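Local coordinates for protein suppressor of RNA silencing p3 (Rice hoja blanca virus, PDB 3AJF) that acts as a homodimeric suppressor of RNA-mediated gene silencing, presumably by binding double-stranded RNA, at residues V7-C10 and K11-P14. Residues are numbered along the deposited sequence; the frame is centred on the assembly and turned at random.
Sequences VLTC and KDLP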
# COMPACT_ATOMS: atom_id res chain seq x y z
N VAL A 7 -11.90 7.07 19.75
CA VAL A 7 -11.71 5.92 18.88
C VAL A 7 -11.74 6.42 17.44
O VAL A 7 -12.79 6.75 16.93
CB VAL A 7 -12.81 4.85 19.12
CG1 VAL A 7 -12.47 3.57 18.35
CG2 VAL A 7 -12.98 4.58 20.60
N LEU A 8 -10.58 6.48 16.79
CA LEU A 8 -10.52 6.82 15.38
C LEU A 8 -10.77 5.55 14.58
O LEU A 8 -10.37 4.46 15.04
CB LEU A 8 -9.14 7.36 15.03
CG LEU A 8 -8.67 8.59 15.80
CD1 LEU A 8 -7.17 8.82 15.54
CD2 LEU A 8 -9.51 9.80 15.40
N THR A 9 -11.42 5.65 13.42
CA THR A 9 -11.64 4.46 12.59
C THR A 9 -11.18 4.62 11.14
O THR A 9 -11.23 5.70 10.56
CB THR A 9 -13.11 3.94 12.63
OG1 THR A 9 -14.00 4.91 12.07
CG2 THR A 9 -13.55 3.55 14.06
N CYS A 10 -10.73 3.50 10.57
CA CYS A 10 -10.42 3.37 9.16
C CYS A 10 -11.39 2.32 8.65
O CYS A 10 -11.35 1.20 9.12
CB CYS A 10 -8.98 2.85 9.00
SG CYS A 10 -8.52 2.27 7.31
N LYS A 11 -12.29 2.68 7.74
CA LYS A 11 -13.27 1.71 7.22
C LYS A 11 -14.01 1.05 8.40
O LYS A 11 -14.28 -0.15 8.38
CB LYS A 11 -12.57 0.65 6.36
CG LYS A 11 -12.15 1.09 4.94
CD LYS A 11 -11.37 -0.06 4.27
CE LYS A 11 -11.30 0.07 2.74
NZ LYS A 11 -11.23 -1.29 2.05
N ASP A 12 -14.32 1.85 9.42
CA ASP A 12 -15.05 1.42 10.61
C ASP A 12 -14.27 0.51 11.57
O ASP A 12 -14.83 0.03 12.57
CB ASP A 12 -16.43 0.82 10.24
CG ASP A 12 -17.40 1.87 9.68
OD1 ASP A 12 -17.56 2.94 10.31
OD2 ASP A 12 -17.99 1.62 8.61
N LEU A 13 -12.99 0.31 11.29
CA LEU A 13 -12.10 -0.46 12.14
C LEU A 13 -11.28 0.51 12.98
O LEU A 13 -10.67 1.43 12.42
CB LEU A 13 -11.15 -1.32 11.30
CG LEU A 13 -11.67 -2.26 10.20
CD1 LEU A 13 -10.50 -2.83 9.36
CD2 LEU A 13 -12.51 -3.40 10.77
N PRO A 14 -11.28 0.33 14.31
CA PRO A 14 -10.50 1.15 15.23
C PRO A 14 -8.99 1.11 14.95
O PRO A 14 -8.41 0.04 14.78
CB PRO A 14 -10.79 0.53 16.59
CG PRO A 14 -12.16 -0.11 16.41
CD PRO A 14 -12.09 -0.68 15.02
O HOH W 1 -14.21 4.73 9.35
O HOH W 2 -16.69 4.51 12.49
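Cys10 and Leu13 grip each other through two backbone hydrogen bonds that close a tight reversal of the chain. Cys10 N donates to Leu13 O at 2.8 Å and is nearly straight, 167° at the hydrogen. The return bond runs from Leu13 N to Cys10 O at 2.9 Å, and Leu13 CB lies 3.3 Å from that oxygen. One step further out, Thr9 faces Pro14 in a non-hydrogen-bonded pair: Thr9 CA leans on Leu13 O, and Pro14 CA on Leu8 O at 3.3 Å, both as CA-H...O contacts. Val7 lies alongside the proline ring, its CG1 3.9 Å from Pro14 CB.

On the face of Thr9 and Pro14, two waters bridge the turn. With chi1 at 64°, Thr9 OG1 sits between its own N and carbonyl carbon and hydrogen-bonds to both waters; the first accepts from Asp12 N, the second donates to Asp12 OD1 at 2.8 Å.

The opposite face carries Cys10 and Leu13; Cys10 SG, anti to its backbone N (chi1 167°), forms the disulfide with Cys79 of helix 74-85. Lys11 touches that helix too, and Leu8 rests on helix 17-30. Positive phi at both Lys11 and Asp12 marks a type I' turn, making this a beta hairpin with a two-residue loop, covalently tied to the helical domain of p3.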